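Local coordinates for membrane lipoprotein TpN32 (Treponema pallidum, PDB 1XS5) that binds L-methionine between two lobes in the manner of a periplasmic binding protein, and probably serves in methionine uptake, at residues Glu3-Gly8 / Asp51-Phe56; Gln28-Arg33 / Val212-Arg217. All coordinates share one frame; numbering follows the deposited sequence.

Interaction 1. Residues Glu3-Gly8 / Asp51-Phe56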
ATOM      1  N   GLU A   3       6.301 -13.985  26.008  1.00 33.82           N
ATOM      2  CA  GLU A   3       6.947 -12.712  25.700  1.00 38.75           C
ATOM      3  C   GLU A   3       6.069 -12.023  24.678  1.00 32.91           C
ATOM      4  O   GLU A   3       5.393 -12.689  23.882  1.00 32.63           O
ATOM      5  CB  GLU A   3       8.309 -12.909  25.060  1.00 43.53           C
ATOM      6  CG  GLU A   3       8.855 -14.298  25.143  1.00 56.76           C
ATOM      7  CD  GLU A   3       9.315 -14.789  23.782  1.00 62.92           C
ATOM      8  OE1 GLU A   3      10.076 -14.048  23.109  1.00 61.68           O
ATOM      9  OE2 GLU A   3       8.915 -15.911  23.387  1.00 68.68           O
ATOM     10  N   THR A   4       6.096 -10.699  24.678  1.00 28.28           N
ATOM     11  CA  THR A   4       5.278  -9.930  23.732  1.00 22.74           C
ATOM     12  C   THR A   4       6.139  -9.186  22.708  1.00 13.12           C
ATOM     13  O   THR A   4       7.199  -8.702  23.051  1.00 17.85           O
ATOM     14  CB  THR A   4       4.418  -8.852  24.495  1.00 22.80           C
ATOM     15  OG1 THR A   4       3.541  -9.511  25.428  1.00 30.87           O
ATOM     16  CG2 THR A   4       3.583  -8.037  23.516  1.00 30.60           C
ATOM     17  N   VAL A   5       5.686  -9.128  21.444  1.00 17.09           N
ATOM     18  CA  VAL A   5       6.374  -8.333  20.416  1.00 16.82           C
ATOM     19  C   VAL A   5       5.296  -7.461  19.753  1.00 15.53           C
ATOM     20  O   VAL A   5       4.203  -7.932  19.470  1.00 18.03           O
ATOM     21  CB  VAL A   5       7.082  -9.215  19.369  1.00 16.14           C
ATOM     22  CG1 VAL A   5       8.134 -10.070  20.078  1.00 26.21           C
ATOM     23  CG2 VAL A   5       6.100 -10.094  18.651  1.00 18.69           C
ATOM     24  N   GLY A   6       5.599  -6.187  19.538  1.00 13.02           N
ATOM     25  CA  GLY A   6       4.621  -5.296  18.930  1.00 11.23           C
ATOM     26  C   GLY A   6       4.790  -5.219  17.427  1.00 16.83           C
ATOM     27  O   GLY A   6       5.912  -5.224  16.943  1.00 15.60           O
ATOM     28  N   VAL A   7       3.676  -5.188  16.688  1.00 14.31           N
ATOM     29  CA  VAL A   7       3.726  -5.047  15.237  1.00 11.83           C
ATOM     30  C   VAL A   7       2.785  -3.885  14.931  1.00 12.91           C
ATOM     31  O   VAL A   7       1.611  -3.937  15.291  1.00 13.04           O
ATOM     32  CB  VAL A   7       3.254  -6.331  14.500  1.00 12.74           C
ATOM     33  CG1 VAL A   7       1.945  -6.826  15.115  1.00 18.93           C
ATOM     34  CG2 VAL A   7       3.065  -6.036  12.963  1.00 14.43           C
ATOM     35  N   GLY A   8       3.317  -2.834  14.299  1.00 11.86           N
ATOM     36  CA  GLY A   8       2.503  -1.669  13.947  1.00 11.17           C
ATOM     37  C   GLY A   8       1.660  -1.922  12.704  1.00 11.53           C
ATOM     38  O   GLY A   8       2.137  -2.537  11.723  1.00 11.20           O
ATOM     39  N   ASP A  51      10.094   1.112  19.622  1.00 21.57           N
ATOM     40  CA  ASP A  51       8.842   1.010  20.376  1.00 17.51           C
ATOM     41  C   ASP A  51       8.056  -0.224  19.962  1.00 18.00           C
ATOM     42  O   ASP A  51       7.277  -0.755  20.743  1.00 17.14           O
ATOM     43  CB  ASP A  51       7.984   2.256  20.159  1.00 15.74           C
ATOM     44  CG  ASP A  51       8.554   3.466  20.855  1.00 30.78           C
ATOM     45  OD1 ASP A  51       9.524   3.295  21.652  1.00 27.57           O
ATOM     46  OD2 ASP A  51       8.018   4.582  20.628  1.00 32.66           O
ATOM     47  N   ILE A  52       8.217  -0.625  18.699  1.00 13.34           N
ATOM     48  CA  ILE A  52       7.611  -1.845  18.169  1.00 13.50           C
ATOM     49  C   ILE A  52       8.746  -2.610  17.413  1.00 14.30           C
ATOM     50  O   ILE A  52       9.704  -2.001  16.934  1.00 13.74           O
ATOM     51  CB  ILE A  52       6.462  -1.556  17.217  1.00 14.53           C
ATOM     52  CG1 ILE A  52       6.859  -0.470  16.223  1.00 14.21           C
ATOM     53  CG2 ILE A  52       5.191  -1.117  18.016  1.00 19.05           C
ATOM     54  CD1 ILE A  52       5.804  -0.247  15.159  1.00 13.51           C
ATOM     55  N   LEU A  53       8.611  -3.919  17.301  1.00 12.88           N
ATOM     56  CA  LEU A  53       9.629  -4.760  16.663  1.00 15.81           C
ATOM     57  C   LEU A  53       9.477  -4.780  15.138  1.00 16.80           C
ATOM     58  O   LEU A  53      10.455  -4.929  14.391  1.00 18.05           O
ATOM     59  CB  LEU A  53       9.495  -6.183  17.202  1.00 18.44           C
ATOM     60  CG  LEU A  53      10.611  -7.150  16.801  1.00 20.96           C
ATOM     61  CD1 LEU A  53      11.991  -6.525  17.112  1.00 16.70           C
ATOM     62  CD2 LEU A  53      10.425  -8.441  17.575  1.00 17.98           C
ATOM     63  N   MET A  54       8.243  -4.633  14.675  1.00 16.46           N
ATOM     64  CA  MET A  54       8.019  -4.662  13.239  1.00 18.12           C
ATOM     65  C   MET A  54       6.787  -3.893  12.848  1.00 17.02           C
ATOM     66  O   MET A  54       6.037  -3.446  13.700  1.00 16.27           O
ATOM     67  CB  MET A  54       7.897  -6.125  12.769  1.00 20.94           C
ATOM     68  CG  MET A  54       6.739  -6.880  13.319  1.00 23.85           C
ATOM     69  SD  MET A  54       7.002  -8.754  13.449  1.00 22.31           S
ATOM     70  CE  MET A  54       7.165  -9.037  15.201  1.00 18.14           C
ATOM     71  N   ASN A  55       6.597  -3.692  11.548  1.00 13.54           N
ATOM     72  CA  ASN A  55       5.366  -3.072  11.114  1.00 14.35           C
ATOM     73  C   ASN A  55       4.929  -3.717   9.848  1.00 14.73           C
ATOM     74  O   ASN A  55       5.720  -4.409   9.174  1.00 14.44           O
ATOM     75  CB  ASN A  55       5.402  -1.522  10.996  1.00  9.59           C
ATOM     76  CG  ASN A  55       6.328  -0.978   9.930  1.00 13.81           C
ATOM     77  OD1 ASN A  55       6.436  -1.499   8.785  1.00 14.30           O
ATOM     78  ND2 ASN A  55       6.984   0.155  10.277  1.00 13.23           N
ATOM     79  N   PHE A  56       3.643  -3.561   9.556  1.00 12.52           N
ATOM     80  CA  PHE A  56       3.110  -4.198   8.354  1.00 13.96           C
ATOM     81  C   PHE A  56       2.089  -3.272   7.698  1.00 12.39           C
ATOM     82  O   PHE A  56       0.895  -3.277   8.031  1.00 10.43           O
ATOM     83  CB  PHE A  56       2.496  -5.558   8.751  1.00 12.45           C
ATOM     84  CG  PHE A  56       1.884  -6.335   7.577  1.00 15.35           C
ATOM     85  CD1 PHE A  56       2.536  -6.420   6.358  1.00 14.06           C
ATOM     86  CD2 PHE A  56       0.701  -6.998   7.720  1.00 12.11           C
ATOM     87  CE1 PHE A  56       1.983  -7.174   5.313  1.00 17.45           C
ATOM     88  CE2 PHE A  56       0.170  -7.742   6.689  1.00 16.11           C
ATOM     89  CZ  PHE A  56       0.817  -7.818   5.500  1.00 15.56           C
TER
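V7 and M54 face each other as a parallel bridge pair, and the methionine chain, bent at chi3, crosses V7 and V5 obliquely. M54 CG, set between its own backbone N and carbonyl carbon (chi1 64°), rests 3.7 Å from V7 CB; beyond the sulfur, CE comes to lie 3.8 Å from V5 CG2. The other methyl of V5, CG1, meets L53 CD2 at 3.8 Å, so one valine touches two residues of 51-56. V5, L53 and M54 also pack against helix 210-219. CD1 of I52 packs on the bare backbone of G8, 3.7 Å from G8 N. The backbones are joined more regularly toward G8: G8 N donates to M54 O at 2.9 Å, and F56 N reaches G8 O at 2.8 Å. At the other end G6 O takes L53 N at 3.0 Å and, weakly, M54 N, L53 lying just before the strand, which starts at M54. N55 sends its amide away from G8 to N44 on helix 40-49. Strand 3-9 lies between 30-36 and 54-59, all parallel, and 54-59 is then antiparallel to 198-203, as in one lobe of a type II periplasmic binding protein.

Interaction 2. Residues Gln28-Arg33 / Val212-Arg217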
ATOM      1  N   GLN A  28       3.489 -20.849  19.589  1.00 26.57           N
ATOM      2  CA  GLN A  28       4.897 -20.945  19.916  1.00 27.90           C
ATOM      3  C   GLN A  28       5.128 -20.073  21.127  1.00 24.59           C
ATOM      4  O   GLN A  28       6.267 -19.697  21.427  1.00 26.63           O
ATOM      5  CB  GLN A  28       5.793 -20.436  18.780  1.00 31.88           C
ATOM      6  CG  GLN A  28       5.611 -21.104  17.441  1.00 40.41           C
ATOM      7  CD  GLN A  28       6.422 -20.389  16.352  1.00 41.83           C
ATOM      8  OE1 GLN A  28       5.931 -20.153  15.241  1.00 46.64           O
ATOM      9  NE2 GLN A  28       7.654 -20.032  16.678  1.00 42.98           N
ATOM     10  N   HIS A  29       4.036 -19.736  21.801  1.00 26.90           N
ATOM     11  CA  HIS A  29       4.112 -18.909  22.989  1.00 30.97           C
ATOM     12  C   HIS A  29       4.642 -17.516  22.701  1.00 29.37           C
ATOM     13  O   HIS A  29       5.452 -16.988  23.449  1.00 24.12           O
ATOM     14  CB  HIS A  29       4.982 -19.588  24.048  1.00 35.31           C
ATOM     15  CG  HIS A  29       4.347 -20.805  24.644  1.00 39.48           C
ATOM     16  ND1 HIS A  29       3.221 -20.742  25.435  1.00 45.28           N
ATOM     17  CD2 HIS A  29       4.644 -22.121  24.513  1.00 41.46           C
ATOM     18  CE1 HIS A  29       2.846 -21.968  25.762  1.00 45.87           C
ATOM     19  NE2 HIS A  29       3.693 -22.822  25.213  1.00 37.83           N
ATOM     20  N   ILE A  30       4.185 -16.931  21.599  1.00 27.88           N
ATOM     21  CA  ILE A  30       4.596 -15.569  21.253  1.00 23.98           C
ATOM     22  C   ILE A  30       3.299 -14.799  21.280  1.00 24.73           C
ATOM     23  O   ILE A  30       2.289 -15.215  20.679  1.00 26.49           O
ATOM     24  CB  ILE A  30       5.223 -15.472  19.829  1.00 28.08           C
ATOM     25  CG1 ILE A  30       6.583 -16.172  19.800  1.00 25.38           C
ATOM     26  CG2 ILE A  30       5.443 -13.983  19.445  1.00 29.26           C
ATOM     27  CD1 ILE A  30       7.078 -16.498  18.391  1.00 26.33           C
ATOM     28  N   GLU A  31       3.293 -13.704  22.025  1.00 21.07           N
ATOM     29  CA  GLU A  31       2.104 -12.900  22.093  1.00 23.04           C
ATOM     30  C   GLU A  31       2.334 -11.700  21.197  1.00 19.08           C
ATOM     31  O   GLU A  31       3.147 -10.837  21.492  1.00 18.76           O
ATOM     32  CB  GLU A  31       1.816 -12.421  23.504  1.00 26.85           C
ATOM     33  CG  GLU A  31       0.546 -11.603  23.512  1.00 35.66           C
ATOM     34  CD  GLU A  31       0.246 -11.053  24.878  1.00 45.70           C
ATOM     35  OE1 GLU A  31       1.177 -10.461  25.479  1.00 48.66           O
ATOM     36  OE2 GLU A  31      -0.910 -11.211  25.339  1.00 48.70           O
ATOM     37  N   LEU A  32       1.612 -11.682  20.090  1.00 19.39           N
ATOM     38  CA  LEU A  32       1.742 -10.635  19.104  1.00 19.28           C
ATOM     39  C   LEU A  32       0.793  -9.520  19.528  1.00 19.05           C
ATOM     40  O   LEU A  32      -0.420  -9.743  19.644  1.00 20.03           O
ATOM     41  CB  LEU A  32       1.350 -11.195  17.718  1.00 18.58           C
ATOM     42  CG  LEU A  32       1.620 -10.306  16.491  1.00 18.10           C
ATOM     43  CD1 LEU A  32       3.072  -9.866  16.486  1.00 20.69           C
ATOM     44  CD2 LEU A  32       1.279 -11.069  15.195  1.00 20.38           C
ATOM     45  N   ARG A  33       1.357  -8.349  19.822  1.00 16.72           N
ATOM     46  CA  ARG A  33       0.554  -7.190  20.204  1.00 14.07           C
ATOM     47  C   ARG A  33       0.396  -6.345  18.924  1.00 14.84           C
ATOM     48  O   ARG A  33       1.399  -5.897  18.352  1.00 19.54           O
ATOM     49  CB  ARG A  33       1.306  -6.409  21.291  1.00 16.14           C
ATOM     50  CG  ARG A  33       0.602  -5.148  21.768  1.00 19.10           C
ATOM     51  CD  ARG A  33       1.351  -4.642  23.023  1.00 19.27           C
ATOM     52  NE  ARG A  33       2.694  -4.157  22.696  1.00 15.25           N
ATOM     53  CZ  ARG A  33       2.963  -2.950  22.235  1.00 15.66           C
ATOM     54  NH1 ARG A  33       1.983  -2.076  22.042  1.00 17.93           N
ATOM     55  NH2 ARG A  33       4.222  -2.611  21.959  1.00 18.76           N
ATOM     56  N   VAL A 212      10.173 -12.533  14.776  1.00 16.66           N
ATOM     57  CA  VAL A 212       9.912 -11.864  13.493  1.00 18.38           C
ATOM     58  C   VAL A 212       9.746 -12.971  12.455  1.00 22.81           C
ATOM     59  O   VAL A 212       8.756 -13.000  11.716  1.00 21.59           O
ATOM     60  CB  VAL A 212      11.092 -10.943  13.121  1.00 21.72           C
ATOM     61  CG1 VAL A 212      10.960 -10.401  11.696  1.00 17.70           C
ATOM     62  CG2 VAL A 212      11.158  -9.789  14.115  1.00 24.55           C
ATOM     63  N   GLN A 213      10.699 -13.905  12.405  1.00 22.99           N
ATOM     64  CA  GLN A 213      10.577 -14.988  11.428  1.00 23.59           C
ATOM     65  C   GLN A 213       9.275 -15.769  11.598  1.00 20.35           C
ATOM     66  O   GLN A 213       8.702 -16.200  10.607  1.00 23.74           O
ATOM     67  CB  GLN A 213      11.791 -15.945  11.474  1.00 19.86           C
ATOM     68  CG  GLN A 213      13.033 -15.314  10.897  1.00 27.00           C
ATOM     69  CD  GLN A 213      12.845 -14.955   9.435  1.00 28.78           C
ATOM     70  OE1 GLN A 213      12.313 -15.769   8.665  1.00 24.93           O
ATOM     71  NE2 GLN A 213      13.285 -13.733   9.037  1.00 21.46           N
ATOM     72  N   ALA A 214       8.779 -15.947  12.824  1.00 20.45           N
ATOM     73  CA  ALA A 214       7.516 -16.692  13.009  1.00 18.34           C
ATOM     74  C   ALA A 214       6.298 -15.929  12.508  1.00 21.40           C
ATOM     75  O   ALA A 214       5.281 -16.497  12.031  1.00 20.40           O
ATOM     76  CB  ALA A 214       7.312 -17.062  14.509  1.00 18.52           C
ATOM     77  N   VAL A 215       6.359 -14.617  12.671  1.00 19.51           N
ATOM     78  CA  VAL A 215       5.248 -13.804  12.222  1.00 19.62           C
ATOM     79  C   VAL A 215       5.253 -13.867  10.706  1.00 21.49           C
ATOM     80  O   VAL A 215       4.211 -14.058  10.101  1.00 17.83           O
ATOM     81  CB  VAL A 215       5.393 -12.369  12.737  1.00 19.54           C
ATOM     82  CG1 VAL A 215       4.368 -11.424  12.044  1.00 15.13           C
ATOM     83  CG2 VAL A 215       5.138 -12.402  14.261  1.00 15.76           C
ATOM     84  N   LEU A 216       6.440 -13.767  10.124  1.00 20.27           N
ATOM     85  CA  LEU A 216       6.568 -13.819   8.658  1.00 21.29           C
ATOM     86  C   LEU A 216       6.026 -15.128   8.103  1.00 25.18           C
ATOM     87  O   LEU A 216       5.289 -15.132   7.117  1.00 25.12           O
ATOM     88  CB  LEU A 216       8.030 -13.686   8.245  1.00 21.79           C
ATOM     89  CG  LEU A 216       8.346 -13.903   6.755  1.00 22.55           C
ATOM     90  CD1 LEU A 216       7.734 -12.779   5.915  1.00 25.76           C
ATOM     91  CD2 LEU A 216       9.895 -13.983   6.568  1.00 25.23           C
ATOM     92  N   ARG A 217       6.381 -16.245   8.750  1.00 25.84           N
ATOM     93  CA  ARG A 217       5.947 -17.553   8.272  1.00 27.07           C
ATOM     94  C   ARG A 217       4.455 -17.642   8.335  1.00 24.55           C
ATOM     95  O   ARG A 217       3.817 -18.214   7.461  1.00 23.19           O
ATOM     96  CB  ARG A 217       6.572 -18.698   9.101  1.00 24.20           C
ATOM     97  CG  ARG A 217       8.060 -18.936   8.840  1.00 27.34           C
ATOM     98  CD  ARG A 217       8.512 -20.292   9.420  1.00 31.60           C
ATOM     99  NE  ARG A 217       8.265 -20.369  10.866  1.00 33.47           N
ATOM    100  CZ  ARG A 217       9.089 -19.876  11.789  1.00 37.33           C
ATOM    101  NH1 ARG A 217      10.220 -19.281  11.422  1.00 38.80           N
ATOM    102  NH2 ARG A 217       8.783 -19.960  13.077  1.00 37.94           N
TER
HETATM  103  O   HOH W   1       4.865 -19.054  12.434  1.00 26.94           O
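A helix laid against the edge strand of a lobe's sheet is the element here: A214, V215 and R217 of helix 210-219 meet Q28, in the turn before strand 30-36, and I30 and L32 on the strand. L32 and V215 reach toward each other tip to tip, CD1 of the leucine standing 4.0 Å from CG2 of the valine. Two residues earlier, I30 CD1 touches A214 CB at 3.9 Å. The alanine methyl also stands obliquely off the O/N end of the Q28 amide, 3.5 Å from OE1, and packs on V25 of helix 14-26. That helix finishes in a Schellman motif with H29, at positive phi, as its C-prime residue, and the chain then turns directly into the strand; Q28, the residue before H29, has its side chain directed toward helix 210-219. Its chain is extended beyond CG and carries the amide to the edge of the R217 guanidinium, the two planes 23° apart. No direct hydrogen bond forms there, OE1 staying 3.6 Å from R217 NH2. A water bridges the two segments instead, donating to A214 O at 2.6 Å and to Q28 OE1 at 3.2 Å. R217, bent at chi3, folds back over its own helix, where Q213 O and A214 CA both lie 3.5 Å above one guanidinium face, toward its rim.

Overall arrangement
From the N terminus, strand 3-9 comes first, and helix 14-26 carries the chain to strand 30-36, which pairs with 3-9 on one side. After helix 40-49, interaction 1 closes a loop of 42 residues by bringing strand 54-59 to the other side of 3-9, so the first strand lies between the other two. Interaction 2 starts inside that loop and closes far later, after 178 residues that include the second sheet, when helix 210-219 returns to the first lobe; the two contacts therefore cross. Their centres are about 10 Å apart, joined through neighbouring strands: V5 O meets R33 N, and V7 CG1 packs on L32 CD1.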